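Local structure of tail fiber protein (5W5P) at residues L39-D44 and V59-N64; L45-P50 and V91-T96; G54-V59 and G70-A75; Y74-D79 and R97-W102. The protein probably binds and degrades the capsular polysaccharide of Acinetobacter baumannii, acting as the trimeric tailspike of phage AM24. All blocks are in the same frame, centred on the assembly; numbering follows the deposited sequence.

Interaction 1. Residues L39-D44 and V59-N64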
loop_
_atom_site.group_PDB
_atom_site.type_symbol
_atom_site.label_atom_id
_atom_site.label_comp_id
_atom_site.label_asym_id
_atom_site.label_seq_id
_atom_site.Cartn_x
_atom_site.Cartn_y
_atom_site.Cartn_z
ATOM N N LEU A 39 -39.135 33.763 -23.651
ATOM C CA LEU A 39 -38.086 34.339 -22.812
ATOM C C LEU A 39 -36.751 33.711 -23.197
ATOM O O LEU A 39 -36.342 32.674 -22.667
ATOM C CB LEU A 39 -38.401 34.124 -21.338
ATOM C CG LEU A 39 -39.744 34.675 -20.869
ATOM C CD1 LEU A 39 -39.980 34.331 -19.414
ATOM C CD2 LEU A 39 -39.793 36.180 -21.077
ATOM N N LYS A 40 -36.056 34.354 -24.132
ATOM C CA LYS A 40 -34.812 33.806 -24.653
ATOM C C LYS A 40 -33.607 34.181 -23.795
ATOM O O LYS A 40 -32.762 33.328 -23.509
ATOM C CB LYS A 40 -34.600 34.269 -26.098
ATOM C CG LYS A 40 -33.207 33.995 -26.627
ATOM C CD LYS A 40 -33.034 34.497 -28.041
ATOM C CE LYS A 40 -31.867 33.798 -28.731
ATOM N NZ LYS A 40 -31.044 34.771 -29.514
ATOM N N THR A 41 -33.522 35.439 -23.365
ATOM C CA THR A 41 -32.360 35.962 -22.657
ATOM C C THR A 41 -32.749 36.440 -21.262
ATOM O O THR A 41 -33.926 36.502 -20.900
ATOM C CB THR A 41 -31.717 37.114 -23.439
ATOM O OG1 THR A 41 -32.598 38.246 -23.429
ATOM C CG2 THR A 41 -31.447 36.701 -24.881
ATOM N N PHE A 42 -31.726 36.777 -20.468
ATOM C CA PHE A 42 -31.956 37.321 -19.132
ATOM C C PHE A 42 -32.715 38.638 -19.192
ATOM O O PHE A 42 -33.525 38.929 -18.307
ATOM C CB PHE A 42 -30.622 37.528 -18.405
ATOM C CG PHE A 42 -30.119 36.314 -17.665
ATOM C CD1 PHE A 42 -30.535 35.038 -18.014
ATOM C CD2 PHE A 42 -29.213 36.458 -16.624
ATOM C CE1 PHE A 42 -30.056 33.929 -17.331
ATOM C CE2 PHE A 42 -28.733 35.354 -15.936
ATOM C CZ PHE A 42 -29.157 34.088 -16.289
ATOM N N ASP A 43 -32.458 39.452 -20.219
ATOM C CA ASP A 43 -33.174 40.716 -20.356
ATOM C C ASP A 43 -34.663 40.496 -20.595
ATOM O O ASP A 43 -35.489 41.286 -20.123
ATOM C CB ASP A 43 -32.565 41.546 -21.488
ATOM C CG ASP A 43 -33.068 42.978 -21.497
ATOM O OD1 ASP A 43 -32.832 43.699 -20.503
ATOM O OD2 ASP A 43 -33.700 43.390 -22.498
ATOM N N ASP A 44 -35.025 39.433 -21.320
ATOM C CA ASP A 44 -36.437 39.133 -21.525
ATOM C C ASP A 44 -37.133 38.787 -20.217
ATOM O O ASP A 44 -38.305 39.130 -20.034
ATOM C CB ASP A 44 -36.594 37.988 -22.521
ATOM C CG ASP A 44 -36.102 38.350 -23.903
ATOM O OD1 ASP A 44 -36.072 39.556 -24.228
ATOM O OD2 ASP A 44 -35.745 37.426 -24.664
ATOM N N VAL A 59 -35.931 30.422 -19.042
ATOM C CA VAL A 59 -35.109 31.386 -19.768
ATOM C C VAL A 59 -34.086 30.610 -20.585
ATOM O O VAL A 59 -33.377 29.747 -20.051
ATOM C CB VAL A 59 -34.422 32.375 -18.810
ATOM C CG1 VAL A 59 -33.704 33.459 -19.598
ATOM C CG2 VAL A 59 -35.438 32.987 -17.860
ATOM N N GLY A 60 -34.001 30.924 -21.879
ATOM C CA GLY A 60 -33.214 30.098 -22.782
ATOM C C GLY A 60 -31.716 30.224 -22.571
ATOM O O GLY A 60 -30.991 29.229 -22.619
ATOM N N GLN A 61 -31.232 31.442 -22.358
ATOM C CA GLN A 61 -29.803 31.717 -22.249
ATOM C C GLN A 61 -29.629 33.081 -21.584
ATOM O O GLN A 61 -30.606 33.724 -21.181
ATOM C CB GLN A 61 -29.120 31.648 -23.622
ATOM C CG GLN A 61 -29.720 32.571 -24.674
ATOM C CD GLN A 61 -29.417 32.122 -26.092
ATOM O OE1 GLN A 61 -29.602 30.956 -26.443
ATOM N NE2 GLN A 61 -28.939 33.049 -26.915
ATOM N N ARG A 62 -28.376 33.525 -21.459
ATOM C CA ARG A 62 -28.096 34.769 -20.748
ATOM C C ARG A 62 -28.320 35.980 -21.641
ATOM O O ARG A 62 -29.020 36.920 -21.256
ATOM C CB ARG A 62 -26.663 34.764 -20.209
ATOM C CG ARG A 62 -26.506 34.115 -18.847
ATOM C CD ARG A 62 -25.074 34.234 -18.329
ATOM N NE ARG A 62 -24.620 35.624 -18.285
ATOM C CZ ARG A 62 -24.718 36.410 -17.217
ATOM N NH1 ARG A 62 -25.251 35.943 -16.095
ATOM N NH2 ARG A 62 -24.280 37.660 -17.269
ATOM N N SER A 63 -27.723 35.970 -22.830
ATOM C CA SER A 63 -27.930 36.999 -23.835
ATOM C C SER A 63 -27.966 36.341 -25.210
ATOM O O SER A 63 -27.795 35.127 -25.351
ATOM C CB SER A 63 -26.834 38.063 -23.781
ATOM O OG SER A 63 -25.581 37.519 -24.165
ATOM N N ASN A 64 -28.192 37.163 -26.236
ATOM C CA ASN A 64 -28.204 36.653 -27.605
ATOM C C ASN A 64 -26.837 36.146 -28.050
ATOM O O ASN A 64 -26.759 35.350 -28.998
ATOM C CB ASN A 64 -28.686 37.714 -28.596
ATOM C CG ASN A 64 -30.117 38.153 -28.350
ATOM O OD1 ASN A 64 -31.043 37.329 -28.338
ATOM N ND2 ASN A 64 -30.313 39.443 -28.169
#
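F42 lays its ring against R62, in the loop that follows strand 56-59. F42 CB is 3.3 Å from R62 O, and the same oxygen accepts F42 N at 2.8 Å from above its carbonyl plane. CG sits anti to the carbonyl carbon and beside the backbone N (chi1 -87°), still close to R62 O. Farther out, CD1 comes 3.4 Å from Q61 O, oblique to the ring, and has V59 CG1 at the ring edge. CZ, CE1 and CE2 lie under R62 CG, which stands 3.8 Å from the F42 ring centroid in a CH-pi contact, 16° off the normal and shifted toward the rim. CD2 and CE2 face R62 NH1, CE2 at 3.5 Å, with ring and guanidinium planes 59° apart; NH1 itself bonds to W110 O, and NH2 makes a salt bridge to D86. Just before F42, T41 and D44 form a capping box at the start of helix 42-46: D44 OD2 accepts T41 N and also K40 N, while D44 N gives a weak bond to T41 OG1. Backbone bonds G60 N to L39 O and Q61 N to K40 O fix the two loops together. K40 runs beside Q61, pointing the same way, and crosses N64 at about a right angle, where K40 NZ donates to N64 OD1 at 2.8 Å. The side chain of N64 lies about 4 Å from a bound zinc ion.

Interaction 2. Residues L45-P50 and V91-T96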
loop_
_atom_site.group_PDB
_atom_site.type_symbol
_atom_site.label_atom_id
_atom_site.label_comp_id
_atom_site.label_asym_id
_atom_site.label_seq_id
_atom_site.Cartn_x
_atom_site.Cartn_y
_atom_site.Cartn_z
ATOM N N LEU A 45 -36.441 38.109 -19.299
ATOM C CA LEU A 45 -37.055 37.795 -18.013
ATOM C C LEU A 45 -37.235 39.050 -17.170
ATOM O O LEU A 45 -38.311 39.272 -16.604
ATOM C CB LEU A 45 -36.220 36.759 -17.265
ATOM C CG LEU A 45 -36.749 36.359 -15.886
ATOM C CD1 LEU A 45 -38.019 35.527 -16.001
ATOM C CD2 LEU A 45 -35.686 35.603 -15.110
ATOM N N ARG A 46 -36.197 39.889 -17.085
ATOM C CA ARG A 46 -36.296 41.115 -16.293
ATOM C C ARG A 46 -37.391 42.038 -16.810
ATOM O O ARG A 46 -37.938 42.838 -16.043
ATOM C CB ARG A 46 -34.953 41.848 -16.280
ATOM C CG ARG A 46 -33.871 41.153 -15.462
ATOM C CD ARG A 46 -32.666 42.056 -15.254
ATOM N NE ARG A 46 -31.610 41.380 -14.515
ATOM C CZ ARG A 46 -30.540 40.828 -15.079
ATOM N NH1 ARG A 46 -30.380 40.878 -16.394
ATOM N NH2 ARG A 46 -29.628 40.226 -14.331
ATOM N N ASN A 47 -37.719 41.951 -18.098
ATOM C CA ASN A 47 -38.800 42.745 -18.668
ATOM C C ASN A 47 -40.145 42.034 -18.620
ATOM O O ASN A 47 -41.161 42.635 -18.983
ATOM C CB ASN A 47 -38.472 43.119 -20.118
ATOM C CG ASN A 47 -37.420 44.200 -20.213
ATOM O OD1 ASN A 47 -37.731 45.363 -20.462
ATOM N ND2 ASN A 47 -36.166 43.826 -19.997
ATOM N N PHE A 48 -40.174 40.780 -18.181
ATOM C CA PHE A 48 -41.394 39.993 -18.124
ATOM C C PHE A 48 -42.042 40.122 -16.751
ATOM O O PHE A 48 -41.356 40.157 -15.725
ATOM C CB PHE A 48 -41.081 38.527 -18.430
ATOM C CG PHE A 48 -42.267 37.612 -18.323
ATOM C CD1 PHE A 48 -43.302 37.686 -19.243
ATOM C CD2 PHE A 48 -42.337 36.664 -17.316
ATOM C CE1 PHE A 48 -44.391 36.836 -19.152
ATOM C CE2 PHE A 48 -43.422 35.809 -17.221
ATOM C CZ PHE A 48 -44.449 35.894 -18.140
ATOM N N LYS A 49 -43.370 40.204 -16.740
ATOM C CA LYS A 49 -44.131 40.243 -15.501
ATOM C C LYS A 49 -44.876 38.930 -15.320
ATOM O O LYS A 49 -45.529 38.465 -16.264
ATOM C CB LYS A 49 -45.118 41.418 -15.505
ATOM C CG LYS A 49 -44.439 42.784 -15.492
ATOM C CD LYS A 49 -45.389 43.902 -15.904
ATOM C CE LYS A 49 -46.495 44.096 -14.879
ATOM N NZ LYS A 49 -47.459 45.159 -15.283
ATOM N N PRO A 50 -44.799 38.302 -14.148
ATOM C CA PRO A 50 -45.441 36.995 -13.973
ATOM C C PRO A 50 -46.955 37.100 -14.042
ATOM O O PRO A 50 -47.553 38.101 -13.642
ATOM C CB PRO A 50 -44.980 36.556 -12.579
ATOM C CG PRO A 50 -44.675 37.831 -11.869
ATOM C CD PRO A 50 -44.140 38.767 -12.914
ATOM N N VAL A 91 -33.824 40.221 -10.699
ATOM C CA VAL A 91 -34.900 41.122 -10.303
ATOM C C VAL A 91 -35.440 41.813 -11.547
ATOM O O VAL A 91 -34.681 42.427 -12.307
ATOM C CB VAL A 91 -34.409 42.147 -9.268
ATOM C CG1 VAL A 91 -35.512 43.126 -8.930
ATOM C CG2 VAL A 91 -33.910 41.436 -8.019
ATOM N N GLY A 92 -36.754 41.703 -11.764
ATOM C CA GLY A 92 -37.381 42.332 -12.907
ATOM C C GLY A 92 -37.684 43.807 -12.685
ATOM O O GLY A 92 -37.626 44.330 -11.572
ATOM N N ILE A 93 -38.013 44.488 -13.786
ATOM C CA ILE A 93 -38.336 45.912 -13.715
ATOM C C ILE A 93 -39.555 46.148 -12.831
ATOM O O ILE A 93 -39.641 47.169 -12.137
ATOM C CB ILE A 93 -38.534 46.478 -15.137
ATOM C CG1 ILE A 93 -37.201 46.479 -15.890
ATOM C CG2 ILE A 93 -39.107 47.885 -15.093
ATOM C CD1 ILE A 93 -37.341 46.294 -17.385
ATOM N N ASP A 94 -40.498 45.203 -12.816
ATOM C CA ASP A 94 -41.647 45.269 -11.920
ATOM C C ASP A 94 -41.293 44.974 -10.466
ATOM O O ASP A 94 -42.172 45.077 -9.602
ATOM C CB ASP A 94 -42.728 44.296 -12.395
ATOM C CG ASP A 94 -42.272 42.843 -12.360
ATOM O OD1 ASP A 94 -41.050 42.589 -12.254
ATOM O OD2 ASP A 94 -43.144 41.952 -12.452
ATOM N N GLY A 95 -40.046 44.610 -10.173
ATOM C CA GLY A 95 -39.637 44.266 -8.829
ATOM C C GLY A 95 -39.723 42.792 -8.490
ATOM O O GLY A 95 -39.341 42.409 -7.376
ATOM N N THR A 96 -40.210 41.960 -9.408
ATOM C CA THR A 96 -40.326 40.532 -9.152
ATOM C C THR A 96 -38.948 39.908 -8.977
ATOM O O THR A 96 -38.063 40.081 -9.823
ATOM C CB THR A 96 -41.065 39.843 -10.298
ATOM O OG1 THR A 96 -42.427 40.292 -10.335
ATOM C CG2 THR A 96 -41.040 38.337 -10.115
#
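R46 and I93 share the one hydrogen bond between these segments: I93 N donates to R46 O at 2.8 Å, nearly straight and in the carbonyl plane. The R46 side chain, extended from CG to NE, runs past the V91 carbonyl, with CG 3.5 Å from V91 O; that oxygen also lies at the edge of the guanidinium, in its plane. The charged end goes elsewhere, NE to D84 and NH2 to D86, both salt bridges. N47 follows, its CG anti to the carbonyl carbon and beside the backbone N (chi1 -74°). It crosses I93 with OD1 3.2 Å from I93 CD1, a polar atom against a methyl, while ND2 is bonded back to D43 O. K49 contributes its aliphatic part, CG lying 3.4 Å from D94 OD2. Its amine bends away, leaving NZ 6.1 Å from D94 OD2, so any attraction between the two charges is probably modest. P50 meets both D94 and T96 tip to tip, with CD 3.5 Å from T96 OG1. The D94 carboxylate is itself engaged within its own loop, since OD1 accepts T96 N at 3.0 Å and OD2 accepts T96 OG1 at 2.8 Å, both donors standing above its plane. Helix 42-46 and the segment that follows it therefore pack on an internally hydrogen-bonded loop: a type I turn from G92 to G95, overlapped by the Asx turn of D94, at the tip of the beta hairpin of strands 89-91 and 97-100.

Interaction 3. Residues G54-V59 and G70-A75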
loop_
_atom_site.group_PDB
_atom_site.type_symbol
_atom_site.label_atom_id
_atom_site.label_comp_id
_atom_site.label_asym_id
_atom_site.label_seq_id
_atom_site.Cartn_x
_atom_site.Cartn_y
_atom_site.Cartn_z
ATOM N N GLY A 54 -45.758 32.634 -7.958
ATOM C CA GLY A 54 -45.011 31.392 -7.979
ATOM C C GLY A 54 -44.904 30.743 -9.336
ATOM O O GLY A 54 -44.663 29.533 -9.415
ATOM N N GLN A 55 -45.083 31.505 -10.411
ATOM C CA GLN A 55 -44.978 30.946 -11.751
ATOM C C GLN A 55 -43.534 30.562 -12.043
ATOM O O GLN A 55 -42.599 31.270 -11.663
ATOM C CB GLN A 55 -45.479 31.957 -12.787
ATOM C CG GLN A 55 -45.445 31.464 -14.228
ATOM C CD GLN A 55 -45.633 32.583 -15.237
ATOM O OE1 GLN A 55 -45.514 33.759 -14.901
ATOM N NE2 GLN A 55 -45.932 32.220 -16.480
ATOM N N THR A 56 -43.352 29.427 -12.708
ATOM C CA THR A 56 -42.040 29.008 -13.185
ATOM C C THR A 56 -42.005 29.157 -14.699
ATOM O O THR A 56 -42.867 28.614 -15.402
ATOM C CB THR A 56 -41.719 27.568 -12.781
ATOM O OG1 THR A 56 -41.925 27.400 -11.373
ATOM C CG2 THR A 56 -40.266 27.250 -13.108
ATOM N N VAL A 57 -41.019 29.904 -15.193
ATOM C CA VAL A 57 -40.789 30.084 -16.617
ATOM C C VAL A 57 -39.370 29.634 -16.932
ATOM O O VAL A 57 -38.509 29.535 -16.054
ATOM C CB VAL A 57 -41.003 31.544 -17.066
ATOM C CG1 VAL A 57 -42.442 31.970 -16.826
ATOM C CG2 VAL A 57 -40.037 32.467 -16.339
ATOM N N TYR A 58 -39.127 29.366 -18.207
ATOM C CA TYR A 58 -37.818 28.940 -18.675
ATOM C C TYR A 58 -37.153 30.075 -19.440
ATOM O O TYR A 58 -37.744 30.631 -20.372
ATOM C CB TYR A 58 -37.930 27.697 -19.559
ATOM C CG TYR A 58 -36.618 27.303 -20.186
ATOM C CD1 TYR A 58 -36.331 27.635 -21.499
ATOM C CD2 TYR A 58 -35.655 26.613 -19.456
ATOM C CE1 TYR A 58 -35.134 27.292 -22.074
ATOM C CE2 TYR A 58 -34.445 26.264 -20.029
ATOM C CZ TYR A 58 -34.193 26.606 -21.339
ATOM O OH TYR A 58 -32.999 26.268 -21.931
ATOM N N VAL A 59 -35.931 30.422 -19.042
ATOM C CA VAL A 59 -35.109 31.386 -19.768
ATOM C C VAL A 59 -34.086 30.610 -20.585
ATOM O O VAL A 59 -33.377 29.747 -20.051
ATOM C CB VAL A 59 -34.422 32.375 -18.810
ATOM C CG1 VAL A 59 -33.704 33.459 -19.598
ATOM C CG2 VAL A 59 -35.438 32.987 -17.860
ATOM N N GLY A 70 -28.977 29.342 -19.154
ATOM C CA GLY A 70 -30.413 29.175 -19.100
ATOM C C GLY A 70 -30.856 28.270 -17.964
ATOM O O GLY A 70 -30.061 27.625 -17.280
ATOM N N GLY A 71 -32.166 28.227 -17.762
ATOM C CA GLY A 71 -32.741 27.379 -16.739
ATOM C C GLY A 71 -34.127 27.864 -16.359
ATOM O O GLY A 71 -34.680 28.777 -16.969
ATOM N N LEU A 72 -34.670 27.224 -15.326
ATOM C CA LEU A 72 -35.992 27.553 -14.813
ATOM C C LEU A 72 -35.886 28.601 -13.712
ATOM O O LEU A 72 -34.983 28.549 -12.874
ATOM C CB LEU A 72 -36.689 26.303 -14.270
ATOM C CG LEU A 72 -37.008 25.170 -15.247
ATOM C CD1 LEU A 72 -37.181 23.864 -14.490
ATOM C CD2 LEU A 72 -38.259 25.487 -16.066
ATOM N N PHE A 73 -36.822 29.547 -13.721
ATOM C CA PHE A 73 -36.901 30.602 -12.720
ATOM C C PHE A 73 -38.340 30.708 -12.233
ATOM O O PHE A 73 -39.273 30.692 -13.042
ATOM C CB PHE A 73 -36.431 31.948 -13.291
ATOM C CG PHE A 73 -34.953 32.012 -13.559
ATOM C CD1 PHE A 73 -34.428 31.550 -14.758
ATOM C CD2 PHE A 73 -34.085 32.530 -12.608
ATOM C CE1 PHE A 73 -33.067 31.605 -15.003
ATOM C CE2 PHE A 73 -32.723 32.587 -12.849
ATOM C CZ PHE A 73 -32.215 32.124 -14.048
ATOM N N TYR A 74 -38.524 30.809 -10.920
ATOM C CA TYR A 74 -39.847 30.972 -10.337
ATOM C C TYR A 74 -39.956 32.333 -9.667
ATOM O O TYR A 74 -38.992 32.827 -9.075
ATOM C CB TYR A 74 -40.170 29.852 -9.337
ATOM C CG TYR A 74 -39.523 29.988 -7.979
ATOM C CD1 TYR A 74 -38.210 29.567 -7.771
ATOM C CD2 TYR A 74 -40.226 30.511 -6.900
ATOM C CE1 TYR A 74 -37.607 29.674 -6.529
ATOM C CE2 TYR A 74 -39.636 30.626 -5.656
ATOM C CZ TYR A 74 -38.324 30.205 -5.473
ATOM O OH TYR A 74 -37.731 30.315 -4.233
ATOM N N ALA A 75 -41.134 32.941 -9.783
ATOM C CA ALA A 75 -41.386 34.264 -9.215
ATOM C C ALA A 75 -41.678 34.101 -7.729
ATOM O O ALA A 75 -42.764 33.670 -7.339
ATOM C CB ALA A 75 -42.537 34.953 -9.938
#
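V57 and F73 exchange a pair of hydrogen bonds, V57 N to F73 O and F73 N to V57 O, each 2.9 Å and almost straight. They sit midway in a beta hairpin of strands 56-59 and 71-75, whose directions are 144° apart, a twisted antiparallel pairing. Toward the loop, V59 N reaches G71 O and G71 N returns to V59 O at 3.0 Å; at the far end A75 N bonds to Q55 O, beyond which G54 N makes a weak bond to A75 O. Between them T56 with Y74 and Y58 with L72 are non-hydrogen-bonded pairs. V57, V59 and F73 point to the face covered by L45 of helix 42-46, and there V59 CG2 touches F73 CD1 at 3.6 Å. T56, Y58, L72 and Y74 share the opposite face, where Y58 of the third subunit packs on T56 and L72. T56 spreads its two branches over both neighbours: OG1 lies 3.6 Å from Y74 CB, and CG2 3.9 Å from L72 CB. The Y58 ring, its CG anti to the backbone N (chi1 174°), lies oblique to G71, with Y58 CD2 3.4 Å from G71 O.

Interaction 4. Residues Y74-D79 and R97-W102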
loop_
_atom_site.group_PDB
_atom_site.type_symbol
_atom_site.label_atom_id
_atom_site.label_comp_id
_atom_site.label_asym_id
_atom_site.label_seq_id
_atom_site.Cartn_x
_atom_site.Cartn_y
_atom_site.Cartn_z
ATOM N N TYR A 74 -38.524 30.809 -10.920
ATOM C CA TYR A 74 -39.847 30.972 -10.337
ATOM C C TYR A 74 -39.956 32.333 -9.667
ATOM O O TYR A 74 -38.992 32.827 -9.075
ATOM C CB TYR A 74 -40.170 29.852 -9.337
ATOM C CG TYR A 74 -39.523 29.988 -7.979
ATOM C CD1 TYR A 74 -38.210 29.567 -7.771
ATOM C CD2 TYR A 74 -40.226 30.511 -6.900
ATOM C CE1 TYR A 74 -37.607 29.674 -6.529
ATOM C CE2 TYR A 74 -39.636 30.626 -5.656
ATOM C CZ TYR A 74 -38.324 30.205 -5.473
ATOM O OH TYR A 74 -37.731 30.315 -4.233
ATOM N N ALA A 75 -41.134 32.941 -9.783
ATOM C CA ALA A 75 -41.386 34.264 -9.215
ATOM C C ALA A 75 -41.678 34.101 -7.729
ATOM O O ALA A 75 -42.764 33.670 -7.339
ATOM C CB ALA A 75 -42.537 34.953 -9.938
ATOM N N ASP A 76 -40.697 34.440 -6.895
ATOM C CA ASP A 76 -40.840 34.366 -5.442
ATOM C C ASP A 76 -41.603 35.600 -4.977
ATOM O O ASP A 76 -41.025 36.662 -4.727
ATOM C CB ASP A 76 -39.475 34.260 -4.775
ATOM C CG ASP A 76 -39.567 33.871 -3.317
ATOM O OD1 ASP A 76 -40.696 33.683 -2.818
ATOM O OD2 ASP A 76 -38.509 33.758 -2.666
ATOM N N THR A 77 -42.927 35.453 -4.858
ATOM C CA THR A 77 -43.784 36.579 -4.493
ATOM C C THR A 77 -43.532 37.067 -3.071
ATOM O O THR A 77 -43.823 38.229 -2.770
ATOM C CB THR A 77 -45.261 36.203 -4.654
ATOM O OG1 THR A 77 -45.431 35.384 -5.818
ATOM C CG2 THR A 77 -46.115 37.452 -4.799
ATOM N N SER A 78 -42.991 36.213 -2.200
ATOM C CA SER A 78 -42.708 36.606 -0.825
ATOM C C SER A 78 -41.452 37.460 -0.696
ATOM O O SER A 78 -41.270 38.113 0.338
ATOM C CB SER A 78 -42.571 35.361 0.057
ATOM O OG SER A 78 -41.491 34.542 -0.365
ATOM N N ASP A 79 -40.587 37.473 -1.710
ATOM C CA ASP A 79 -39.327 38.205 -1.665
ATOM C C ASP A 79 -39.472 39.525 -2.413
ATOM O O ASP A 79 -39.719 39.538 -3.624
ATOM C CB ASP A 79 -38.187 37.378 -2.264
ATOM C CG ASP A 79 -36.813 37.900 -1.868
ATOM O OD1 ASP A 79 -36.665 39.126 -1.652
ATOM O OD2 ASP A 79 -35.871 37.082 -1.785
ATOM N N ARG A 97 -38.768 39.181 -7.875
ATOM C CA ARG A 97 -37.538 38.433 -7.633
ATOM C C ARG A 97 -37.688 37.054 -8.259
ATOM O O ARG A 97 -38.396 36.192 -7.732
ATOM C CB ARG A 97 -37.238 38.340 -6.143
ATOM C CG ARG A 97 -36.270 39.402 -5.664
ATOM C CD ARG A 97 -37.009 40.699 -5.359
ATOM N NE ARG A 97 -36.095 41.795 -5.051
ATOM C CZ ARG A 97 -36.403 43.080 -5.177
ATOM N NH1 ARG A 97 -37.603 43.437 -5.611
ATOM N NH2 ARG A 97 -35.508 44.005 -4.865
ATOM N N TRP A 98 -37.023 36.855 -9.396
ATOM C CA TRP A 98 -36.940 35.553 -10.043
ATOM C C TRP A 98 -35.753 34.782 -9.474
ATOM O O TRP A 98 -34.632 35.299 -9.421
ATOM C CB TRP A 98 -36.793 35.713 -11.559
ATOM C CG TRP A 98 -37.992 36.342 -12.236
ATOM C CD1 TRP A 98 -38.160 37.659 -12.557
ATOM C CD2 TRP A 98 -39.182 35.671 -12.674
ATOM N NE1 TRP A 98 -39.378 37.848 -13.159
ATOM C CE2 TRP A 98 -40.023 36.642 -13.246
ATOM C CE3 TRP A 98 -39.613 34.342 -12.640
ATOM C CZ2 TRP A 98 -41.272 36.328 -13.778
ATOM C CZ3 TRP A 98 -40.857 34.034 -13.168
ATOM C CH2 TRP A 98 -41.668 35.019 -13.727
ATOM N N LYS A 99 -35.998 33.548 -9.047
ATOM C CA LYS A 99 -34.962 32.703 -8.466
ATOM C C LYS A 99 -34.834 31.417 -9.266
ATOM O O LYS A 99 -35.834 30.761 -9.572
ATOM C CB LYS A 99 -35.252 32.393 -6.992
ATOM C CG LYS A 99 -35.574 33.636 -6.205
ATOM C CD LYS A 99 -35.781 33.398 -4.726
ATOM C CE LYS A 99 -35.463 34.677 -3.957
ATOM N NZ LYS A 99 -36.110 34.660 -2.619
ATOM N N ARG A 100 -33.601 31.065 -9.600
ATOM C CA ARG A 100 -33.334 29.862 -10.373
ATOM C C ARG A 100 -33.666 28.623 -9.554
ATOM O O ARG A 100 -33.369 28.549 -8.358
ATOM C CB ARG A 100 -31.865 29.832 -10.811
ATOM C CG ARG A 100 -31.454 28.604 -11.597
ATOM C CD ARG A 100 -29.939 28.566 -11.800
ATOM N NE ARG A 100 -29.442 29.737 -12.520
ATOM C CZ ARG A 100 -29.369 29.821 -13.843
ATOM N NH1 ARG A 100 -29.764 28.803 -14.593
ATOM N NH2 ARG A 100 -28.898 30.918 -14.418
ATOM N N LYS A 101 -34.302 27.655 -10.205
ATOM C CA LYS A 101 -34.575 26.356 -9.600
ATOM C C LYS A 101 -33.345 25.483 -9.804
ATOM O O LYS A 101 -33.008 25.133 -10.938
ATOM C CB LYS A 101 -35.810 25.713 -10.224
ATOM C CG LYS A 101 -37.076 26.565 -10.166
ATOM C CD LYS A 101 -38.037 26.052 -9.106
ATOM C CE LYS A 101 -39.484 26.207 -9.546
ATOM N NZ LYS A 101 -40.413 25.596 -8.561
ATOM N N TRP A 102 -32.666 25.141 -8.709
ATOM C CA TRP A 102 -31.500 24.270 -8.776
ATOM C C TRP A 102 -31.292 23.613 -7.418
ATOM O O TRP A 102 -31.372 24.281 -6.383
ATOM C CB TRP A 102 -30.247 25.050 -9.201
ATOM C CG TRP A 102 -29.799 26.112 -8.231
ATOM C CD1 TRP A 102 -30.385 27.325 -8.015
ATOM C CD2 TRP A 102 -28.664 26.058 -7.358
ATOM N NE1 TRP A 102 -29.688 28.026 -7.060
ATOM C CE2 TRP A 102 -28.629 27.270 -6.640
ATOM C CE3 TRP A 102 -27.675 25.103 -7.113
ATOM C CZ2 TRP A 102 -27.645 27.553 -5.697
ATOM C CZ3 TRP A 102 -26.701 25.384 -6.170
ATOM C CH2 TRP A 102 -26.694 26.600 -5.476
#
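Y74 with K99 and A75 with W98 are antiparallel strand pairs, joining strands 71-75 and 97-100, the two central strands of a four-stranded antiparallel sheet near the N-terminal end of the chain. Y74 and K99 are a hydrogen-bonded pair, Y74 N to K99 O at 3.0 Å and K99 N to Y74 O at 3.1 Å. Beyond A75, D76 N bonds to R97 O. D76 then opens a type I turn that brings D79 round, and both aspartates close on one lysine. K99, extended beyond CG, crosses the Y74 ring with CB 3.6 Å from Y74 CE1 and carries NZ between the two carboxylates: 2.6 Å to D76 OD2 and 2.6 Å to D79 OD2, a salt-bridge network in which two negative charges probably stabilise the ammonium. D76 OD2 is approached on its anti side, and D79 OD2 offers its anti lone pair. The other oxygen of D76 accepts S78 OG, and D79 OD2 is also bonded to S82 OG, so the network is held from within the turn by S78 and from beyond it by S82. On the face that carries A75 and W98, A75 CB stands over the six-membered ring of W98, 3.9 Å from its centroid and 17° off the normal, a CH-pi contact near the rim. K101 crosses Y74 at about a right angle on its way to G60 O of the third subunit, which NZ reaches, and in passing puts CE 3.7 Å from Y74 CB.

From the N terminus, L39-D44 leads into helix 42-46, and interaction 1 closes the first loop when V59-N64 comes back beside it. Interaction 2 starts farther along the same helix and closes only at V91-T96, so it crosses interaction 1 and encloses the hairpin of interaction 3, which shares V59 with interaction 1 and also crosses it. Interaction 4 continues from Y74 and A75, adds strand 97-100 to strand 71-75, and crosses interaction 2 but follows interaction 1 in series. L45 on the helix packs against V57, V59, F73 and W98, bringing helix and sheet together; interactions 3 and 4 both touch the third subunit.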